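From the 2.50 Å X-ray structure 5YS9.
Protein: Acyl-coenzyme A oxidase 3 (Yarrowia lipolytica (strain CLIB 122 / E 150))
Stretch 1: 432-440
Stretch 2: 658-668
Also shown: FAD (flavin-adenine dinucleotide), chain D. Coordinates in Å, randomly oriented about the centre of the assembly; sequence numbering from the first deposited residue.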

ATOM      1  N   GLY A 432       6.040  11.946  -8.068  1.00 26.84           N
ATOM      2  CA  GLY A 432       5.197  11.563  -9.193  1.00 27.34           C
ATOM      3  C   GLY A 432       5.804  10.573 -10.186  1.00 29.81           C
ATOM      4  O   GLY A 432       5.088   9.726 -10.752  1.00 34.43           O
ATOM      5  N   HIS A 433       7.121  10.575 -10.337  1.00 30.75           N
ATOM      6  CA  HIS A 433       7.756   9.545 -11.171  1.00 31.36           C
ATOM      7  C   HIS A 433       7.667   8.131 -10.564  1.00 32.56           C
ATOM      8  O   HIS A 433       7.934   7.138 -11.249  1.00 31.05           O
ATOM      9  CB  HIS A 433       9.193   9.941 -11.453  1.00 31.96           C
ATOM     10  CG  HIS A 433       9.306  11.250 -12.154  1.00 32.44           C
ATOM     11  ND1 HIS A 433      10.179  12.227 -11.750  1.00 37.72           N
ATOM     12  CD2 HIS A 433       8.600  11.775 -13.176  1.00 32.58           C
ATOM     13  CE1 HIS A 433      10.052  13.275 -12.538  1.00 38.21           C
ATOM     14  NE2 HIS A 433       9.124  13.013 -13.434  1.00 35.81           N
ATOM     15  N   GLY A 434       7.278   8.039  -9.282  1.00 32.71           N
ATOM     16  CA  GLY A 434       6.930   6.765  -8.700  1.00 35.17           C
ATOM     17  C   GLY A 434       5.670   6.155  -9.333  1.00 32.10           C
ATOM     18  O   GLY A 434       5.463   4.968  -9.316  1.00 31.22           O
ATOM     19  N   TYR A 435       4.813   7.002  -9.845  1.00 31.61           N
ATOM     20  CA  TYR A 435       3.519   6.577 -10.276  1.00 30.48           C
ATOM     21  C   TYR A 435       3.629   6.120 -11.754  1.00 29.03           C
ATOM     22  O   TYR A 435       2.666   5.606 -12.307  1.00 29.50           O
ATOM     23  CB  TYR A 435       2.537   7.732 -10.023  1.00 27.63           C
ATOM     24  CG  TYR A 435       1.080   7.356 -10.009  1.00 27.95           C
ATOM     25  CD1 TYR A 435       0.516   6.680  -8.909  1.00 29.71           C
ATOM     26  CD2 TYR A 435       0.224   7.712 -11.065  1.00 27.93           C
ATOM     27  CE1 TYR A 435      -0.849   6.333  -8.880  1.00 27.14           C
ATOM     28  CE2 TYR A 435      -1.140   7.379 -11.042  1.00 29.34           C
ATOM     29  CZ  TYR A 435      -1.671   6.688  -9.934  1.00 29.41           C
ATOM     30  OH  TYR A 435      -3.017   6.365  -9.882  1.00 28.89           O
ATOM     31  N   SER A 436       4.797   6.283 -12.384  1.00 27.18           N
ATOM     32  CA  SER A 436       4.977   5.773 -13.738  1.00 28.53           C
ATOM     33  C   SER A 436       5.052   4.267 -13.693  1.00 28.54           C
ATOM     34  O   SER A 436       5.930   3.713 -13.041  1.00 29.17           O
ATOM     35  CB  SER A 436       6.242   6.320 -14.426  1.00 28.52           C
ATOM     36  OG  SER A 436       6.615   5.484 -15.532  1.00 26.21           O
ATOM     37  N   GLY A 437       4.150   3.598 -14.398  1.00 29.61           N
ATOM     38  CA  GLY A 437       4.194   2.134 -14.485  1.00 31.97           C
ATOM     39  C   GLY A 437       5.583   1.554 -14.827  1.00 31.79           C
ATOM     40  O   GLY A 437       5.923   0.453 -14.399  1.00 34.35           O
ATOM     41  N   TYR A 438       6.371   2.276 -15.614  1.00 31.33           N
ATOM     42  CA  TYR A 438       7.703   1.794 -16.063  1.00 33.32           C
ATOM     43  C   TYR A 438       8.732   1.751 -14.930  1.00 31.65           C
ATOM     44  O   TYR A 438       9.714   1.044 -15.023  1.00 29.74           O
ATOM     45  CB  TYR A 438       8.218   2.610 -17.301  1.00 32.47           C
ATOM     46  CG  TYR A 438       7.171   2.617 -18.379  1.00 34.63           C
ATOM     47  CD1 TYR A 438       6.736   1.399 -18.953  1.00 36.07           C
ATOM     48  CD2 TYR A 438       6.528   3.803 -18.769  1.00 32.45           C
ATOM     49  CE1 TYR A 438       5.705   1.376 -19.889  1.00 33.76           C
ATOM     50  CE2 TYR A 438       5.511   3.779 -19.720  1.00 32.70           C
ATOM     51  CZ  TYR A 438       5.113   2.571 -20.268  1.00 34.26           C
ATOM     52  OH  TYR A 438       4.113   2.539 -21.193  1.00 34.21           O
ATOM     53  N   ASN A 439       8.512   2.509 -13.864  1.00 30.00           N
ATOM     54  CA  ASN A 439       9.399   2.417 -12.740  1.00 30.80           C
ATOM     55  C   ASN A 439       9.031   1.295 -11.750  1.00 32.01           C
ATOM     56  O   ASN A 439       9.692   1.147 -10.751  1.00 34.28           O
ATOM     57  CB  ASN A 439       9.548   3.771 -12.103  1.00 32.26           C
ATOM     58  CG  ASN A 439      10.267   4.735 -13.022  1.00 32.60           C
ATOM     59  OD1 ASN A 439      11.327   4.393 -13.554  1.00 31.04           O
ATOM     60  ND2 ASN A 439       9.686   5.914 -13.255  1.00 31.48           N
ATOM     61  N   GLY A 440       7.992   0.502 -12.050  1.00 31.79           N
ATOM     62  CA  GLY A 440       7.755  -0.800 -11.444  1.00 31.21           C
ATOM     63  C   GLY A 440       7.010  -0.836 -10.134  1.00 31.31           C
ATOM     64  O   GLY A 440       6.414  -1.864  -9.792  1.00 35.75           O
TER
HETATM   65  PA  FAD D 801       9.747  16.133  -6.017  1.00 56.81           P
HETATM   66  O1A FAD D 801       9.127  17.442  -5.710  1.00 54.66           O
HETATM   67  O2A FAD D 801      11.122  16.052  -6.558  1.00 56.38           O
HETATM   68  O5B FAD D 801       9.770  15.191  -4.755  1.00 61.91           O
HETATM   69  C5B FAD D 801      10.258  13.874  -4.958  1.00 57.00           C
HETATM   70  C4B FAD D 801      10.550  13.260  -3.615  1.00 57.70           C
HETATM   71  O4B FAD D 801      11.550  14.035  -2.968  1.00 59.13           O
HETATM   72  C3B FAD D 801       9.302  13.345  -2.774  1.00 58.11           C
HETATM   73  O3B FAD D 801       9.101  12.130  -2.080  1.00 52.66           O
HETATM   74  C2B FAD D 801       9.593  14.411  -1.764  1.00 56.35           C
HETATM   75  O2B FAD D 801       8.977  14.082  -0.525  1.00 50.79           O
HETATM   76  C1B FAD D 801      11.103  14.431  -1.687  1.00 57.28           C
HETATM   77  N9A FAD D 801      11.447  15.830  -1.432  1.00 66.31           N
HETATM   78  C8A FAD D 801      11.387  16.822  -2.324  1.00 62.99           C
HETATM   79  N7A FAD D 801      11.740  17.986  -1.749  1.00 68.09           N
HETATM   80  C5A FAD D 801      12.018  17.746  -0.463  1.00 66.01           C
HETATM   81  C6A FAD D 801      12.445  18.535   0.705  1.00 62.96           C
HETATM   82  N6A FAD D 801      12.663  19.859   0.623  1.00 59.90           N
HETATM   83  N1A FAD D 801      12.616  17.882   1.860  1.00 62.58           N
HETATM   84  C2A FAD D 801      12.408  16.566   1.961  1.00 65.85           C
HETATM   85  N3A FAD D 801      12.019  15.786   0.951  1.00 57.85           N
HETATM   86  C4A FAD D 801      11.812  16.317  -0.260  1.00 63.52           C
HETATM   87  N1  FAD D 801       1.163  18.316 -12.816  1.00 37.15           N
HETATM   88  C2  FAD D 801       0.534  19.247 -13.547  1.00 34.21           C
HETATM   89  O2  FAD D 801       1.011  20.374 -13.589  1.00 33.07           O
HETATM   90  N3  FAD D 801      -0.587  19.012 -14.214  1.00 32.60           N
HETATM   91  C4  FAD D 801      -1.162  17.830 -14.210  1.00 32.61           C
HETATM   92  O4  FAD D 801      -2.193  17.648 -14.840  1.00 35.76           O
HETATM   93  C4X FAD D 801      -0.544  16.749 -13.440  1.00 35.29           C
HETATM   94  N5  FAD D 801      -1.081  15.529 -13.393  1.00 38.16           N
HETATM   95  C5X FAD D 801      -0.490  14.557 -12.694  1.00 38.28           C
HETATM   96  C6  FAD D 801      -1.066  13.306 -12.692  1.00 40.96           C
HETATM   97  C7  FAD D 801      -0.478  12.289 -11.983  1.00 39.97           C
HETATM   98  C7M FAD D 801      -1.112  10.935 -11.971  1.00 43.98           C
HETATM   99  C8  FAD D 801       0.770  12.546 -11.238  1.00 41.83           C
HETATM  100  C8M FAD D 801       1.418  11.447 -10.462  1.00 46.05           C
HETATM  101  C9  FAD D 801       1.342  13.797 -11.236  1.00 41.92           C
HETATM  102  C9A FAD D 801       0.760  14.818 -11.948  1.00 38.72           C
HETATM  103  N10 FAD D 801       1.331  16.099 -11.962  1.00 37.29           N
HETATM  104  C10 FAD D 801       0.691  17.073 -12.721  1.00 35.45           C
HETATM  105  C1' FAD D 801       2.573  16.421 -11.258  1.00 42.46           C
HETATM  106  C2' FAD D 801       2.488  16.355  -9.732  1.00 45.12           C
HETATM  107  O2' FAD D 801       1.906  17.547  -9.219  1.00 42.19           O
HETATM  108  C3' FAD D 801       3.878  16.145  -9.127  1.00 46.35           C
HETATM  109  O3' FAD D 801       4.179  14.769  -9.217  1.00 44.76           O
HETATM  110  C4' FAD D 801       4.017  16.537  -7.664  1.00 48.67           C
HETATM  111  O4' FAD D 801       3.279  17.729  -7.441  1.00 50.27           O
HETATM  112  C5' FAD D 801       5.452  16.857  -7.277  1.00 50.95           C
HETATM  113  O5' FAD D 801       6.288  15.731  -7.066  1.00 52.52           O
HETATM  114  P   FAD D 801       7.654  15.595  -7.875  1.00 55.76           P
HETATM  115  O1P FAD D 801       7.573  14.439  -8.795  1.00 63.04           O
HETATM  116  O2P FAD D 801       7.982  16.924  -8.428  1.00 59.58           O
HETATM  117  O3P FAD D 801       8.759  15.171  -6.820  1.00 63.61           O
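Stretch 2, residues 658-668: HYFAKVNQQNP

Stretch 2 comes to this contact as the last turns of a helix that begins earlier in the chain. It is helical from His658 through Gln666, leaves helical geometry at Asn667 and ends at Pro668. Stretch 1 has helical phi/psi from Gly432 to Tyr435 without the regular bonds, then a 3-10 segment at Gly437 to Asn439. Large side chains make the contact: the nearest CA atoms, those of Tyr438 and Lys662, stay 7.5 Å apart, and two tyrosines, one from each stretch, cover the most surface.

Tyr438 is the larger contribution. Its CA-to-CB bond points toward the helix, and with chi1 in the m well its ring runs along the helix toward the C-terminal end, touching residues about one turn apart. Lys662 CD lies 4.2 Å from Tyr438 CD1, so the lysine contributes its aliphatic portion here, while its NZ is hydrogen-bonded elsewhere in the structure. Val663 CG2 sits 4.0 Å from Tyr438 CD2 as the apolar partner. At the far end of the ring, Tyr438 OH approaches Gln666 CB at 3.6 Å and accepts a hydrogen bond of 3.1 Å from Asn667 ND2. The same ND2 donates to Val663 O at 2.9 Å, so one amide both ties down the helix terminus and receives the incoming phenol. Within stretch 1, the backbone of Tyr438 is steadied by a 3.2 Å hydrogen bond from its N to Ser436 OG.

Tyr659, two turns earlier than Gln666, answers from the helix side. Its CA-to-CB bond points sideways, but chi1 in the t well brings the end of the side chain nearer stretch 1. There Tyr659 OH comes within 3.0 Å of His433 CD2 and 3.5 Å of Ser436 CB. The rings of His433 and Tyr659 form an offset edge-to-face pair, the tyrosine edge toward the histidine face, with centroids 5.0 Å apart and planes at 83°. Asn439 ND2 lies 3.6 Å from Tyr659 CE1 and donates a 2.9 Å hydrogen bond to His433 O, bracing the loop beside the tyrosine.

The rule is reciprocal: each stretch sends one tyrosine among the side chains of the other, at separate points along the helix. Glycines punctuate stretch 1. At Gly432 a CB would come within 2.2 Å of FAD O3', and its N donates a 3.0 Å hydrogen bond to FAD O1P; at Gly440, the N-cap of the next helix, positive phi favours glycine.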

ATOM      1  N   HIS A 658      17.068   7.816 -19.653  1.00 32.12           N
ATOM      2  CA  HIS A 658      16.479   6.483 -19.836  1.00 33.82           C
ATOM      3  C   HIS A 658      14.931   6.478 -19.738  1.00 32.70           C
ATOM      4  O   HIS A 658      14.273   5.860 -20.543  1.00 32.26           O
ATOM      5  CB  HIS A 658      17.040   5.489 -18.828  1.00 33.77           C
ATOM      6  CG  HIS A 658      18.509   5.273 -18.964  1.00 36.54           C
ATOM      7  ND1 HIS A 658      19.082   4.756 -20.110  1.00 34.27           N
ATOM      8  CD2 HIS A 658      19.527   5.501 -18.092  1.00 34.46           C
ATOM      9  CE1 HIS A 658      20.398   4.721 -19.950  1.00 33.04           C
ATOM     10  NE2 HIS A 658      20.688   5.151 -18.730  1.00 35.05           N
ATOM     11  N   TYR A 659      14.407   7.171 -18.732  1.00 33.07           N
ATOM     12  CA  TYR A 659      12.985   7.428 -18.518  1.00 32.12           C
ATOM     13  C   TYR A 659      12.317   8.037 -19.730  1.00 31.95           C
ATOM     14  O   TYR A 659      11.316   7.507 -20.217  1.00 32.38           O
ATOM     15  CB  TYR A 659      12.860   8.417 -17.351  1.00 34.29           C
ATOM     16  CG  TYR A 659      11.507   8.670 -16.757  1.00 33.16           C
ATOM     17  CD1 TYR A 659      10.509   7.724 -16.767  1.00 33.22           C
ATOM     18  CD2 TYR A 659      11.281   9.823 -16.067  1.00 36.14           C
ATOM     19  CE1 TYR A 659       9.295   7.962 -16.171  1.00 34.77           C
ATOM     20  CE2 TYR A 659      10.066  10.070 -15.455  1.00 35.80           C
ATOM     21  CZ  TYR A 659       9.078   9.134 -15.489  1.00 34.97           C
ATOM     22  OH  TYR A 659       7.856   9.366 -14.865  1.00 37.66           O
ATOM     23  N   PHE A 660      12.873   9.121 -20.263  1.00 32.66           N
ATOM     24  CA  PHE A 660      12.317   9.680 -21.519  1.00 34.84           C
ATOM     25  C   PHE A 660      12.425   8.640 -22.676  1.00 33.52           C
ATOM     26  O   PHE A 660      11.497   8.538 -23.507  1.00 31.12           O
ATOM     27  CB  PHE A 660      12.990  11.020 -21.878  1.00 33.62           C
ATOM     28  CG  PHE A 660      12.337  11.795 -23.019  1.00 32.25           C
ATOM     29  CD1 PHE A 660      11.088  12.375 -22.862  1.00 35.67           C
ATOM     30  CD2 PHE A 660      13.010  12.009 -24.208  1.00 33.21           C
ATOM     31  CE1 PHE A 660      10.496  13.140 -23.868  1.00 34.87           C
ATOM     32  CE2 PHE A 660      12.437  12.742 -25.237  1.00 36.22           C
ATOM     33  CZ  PHE A 660      11.175  13.324 -25.059  1.00 39.73           C
ATOM     34  N   ALA A 661      13.520   7.867 -22.701  1.00 28.01           N
ATOM     35  CA  ALA A 661      13.695   6.854 -23.732  1.00 28.19           C
ATOM     36  C   ALA A 661      12.627   5.802 -23.631  1.00 30.19           C
ATOM     37  O   ALA A 661      12.114   5.375 -24.657  1.00 30.77           O
ATOM     38  CB  ALA A 661      15.094   6.206 -23.687  1.00 26.43           C
ATOM     39  N   LYS A 662      12.294   5.399 -22.391  1.00 32.70           N
ATOM     40  CA  LYS A 662      11.415   4.239 -22.124  1.00 34.07           C
ATOM     41  C   LYS A 662       9.976   4.602 -22.501  1.00 32.27           C
ATOM     42  O   LYS A 662       9.274   3.841 -23.179  1.00 33.72           O
ATOM     43  CB  LYS A 662      11.514   3.791 -20.642  1.00 34.92           C
ATOM     44  CG  LYS A 662      11.608   2.287 -20.429  1.00 35.60           C
ATOM     45  CD  LYS A 662      10.391   1.582 -20.933  1.00 36.18           C
ATOM     46  CE  LYS A 662      10.393   0.076 -20.603  1.00 38.81           C
ATOM     47  NZ  LYS A 662      11.476  -0.689 -21.258  1.00 38.97           N
ATOM     48  N   VAL A 663       9.567   5.797 -22.093  1.00 28.49           N
ATOM     49  CA  VAL A 663       8.258   6.311 -22.415  1.00 28.03           C
ATOM     50  C   VAL A 663       7.987   6.375 -23.922  1.00 27.93           C
ATOM     51  O   VAL A 663       6.954   5.872 -24.366  1.00 24.50           O
ATOM     52  CB  VAL A 663       8.019   7.658 -21.693  1.00 28.65           C
ATOM     53  CG1 VAL A 663       6.982   8.532 -22.377  1.00 29.60           C
ATOM     54  CG2 VAL A 663       7.633   7.389 -20.258  1.00 28.61           C
ATOM     55  N   ASN A 664       8.918   6.952 -24.693  1.00 29.60           N
ATOM     56  CA  ASN A 664       8.789   7.078 -26.163  1.00 29.97           C
ATOM     57  C   ASN A 664       8.873   5.762 -26.877  1.00 32.12           C
ATOM     58  O   ASN A 664       8.182   5.587 -27.833  1.00 34.52           O
ATOM     59  CB  ASN A 664       9.823   8.068 -26.740  1.00 32.93           C
ATOM     60  CG  ASN A 664       9.468   9.504 -26.396  1.00 34.56           C
ATOM     61  OD1 ASN A 664       9.871  10.041 -25.365  1.00 40.78           O
ATOM     62  ND2 ASN A 664       8.639  10.097 -27.209  1.00 34.61           N
ATOM     63  N   GLN A 665       9.697   4.828 -26.401  1.00 35.13           N
ATOM     64  CA  GLN A 665       9.778   3.484 -26.994  1.00 35.44           C
ATOM     65  C   GLN A 665       8.451   2.753 -26.909  1.00 31.96           C
ATOM     66  O   GLN A 665       8.001   2.221 -27.882  1.00 30.68           O
ATOM     67  CB  GLN A 665      10.860   2.632 -26.334  1.00 35.97           C
ATOM     68  CG  GLN A 665      12.241   3.023 -26.800  1.00 40.37           C
ATOM     69  CD  GLN A 665      13.403   2.577 -25.907  1.00 44.97           C
ATOM     70  OE1 GLN A 665      14.559   2.915 -26.193  1.00 50.60           O
ATOM     71  NE2 GLN A 665      13.124   1.829 -24.844  1.00 45.21           N
ATOM     72  N   GLN A 666       7.834   2.777 -25.744  1.00 31.53           N
ATOM     73  CA  GLN A 666       6.544   2.139 -25.516  1.00 29.83           C
ATOM     74  C   GLN A 666       5.394   2.984 -25.979  1.00 30.81           C
ATOM     75  O   GLN A 666       4.313   2.462 -26.119  1.00 30.59           O
ATOM     76  CB  GLN A 666       6.324   1.896 -24.024  1.00 31.91           C
ATOM     77  CG  GLN A 666       7.344   1.006 -23.342  1.00 33.51           C
ATOM     78  CD  GLN A 666       7.324  -0.378 -23.948  1.00 36.92           C
ATOM     79  OE1 GLN A 666       8.251  -0.742 -24.625  1.00 36.21           O
ATOM     80  NE2 GLN A 666       6.233  -1.138 -23.735  1.00 36.20           N
ATOM     81  N   ASN A 667       5.595   4.278 -26.127  1.00 31.73           N
ATOM     82  CA  ASN A 667       4.519   5.155 -26.509  1.00 30.07           C
ATOM     83  C   ASN A 667       4.972   6.079 -27.623  1.00 33.21           C
ATOM     84  O   ASN A 667       5.147   7.274 -27.413  1.00 31.71           O
ATOM     85  CB  ASN A 667       4.019   5.945 -25.302  1.00 31.01           C
ATOM     86  CG  ASN A 667       3.571   5.061 -24.154  1.00 30.91           C
ATOM     87  OD1 ASN A 667       2.439   4.638 -24.100  1.00 31.42           O
ATOM     88  ND2 ASN A 667       4.454   4.809 -23.230  1.00 27.75           N
ATOM     89  N   PRO A 668       5.142   5.547 -28.823  1.00 34.65           N
ATOM     90  CA  PRO A 668       5.629   6.375 -29.921  1.00 32.03           C
ATOM     91  C   PRO A 668       4.664   7.498 -30.211  1.00 31.10           C
ATOM     92  O   PRO A 668       3.466   7.287 -30.282  1.00 32.44           O
ATOM     93  CB  PRO A 668       5.698   5.405 -31.102  1.00 34.40           C
ATOM     94  CG  PRO A 668       5.087   4.141 -30.644  1.00 34.49           C
ATOM     95  CD  PRO A 668       5.168   4.123 -29.164  1.00 36.21           C
TER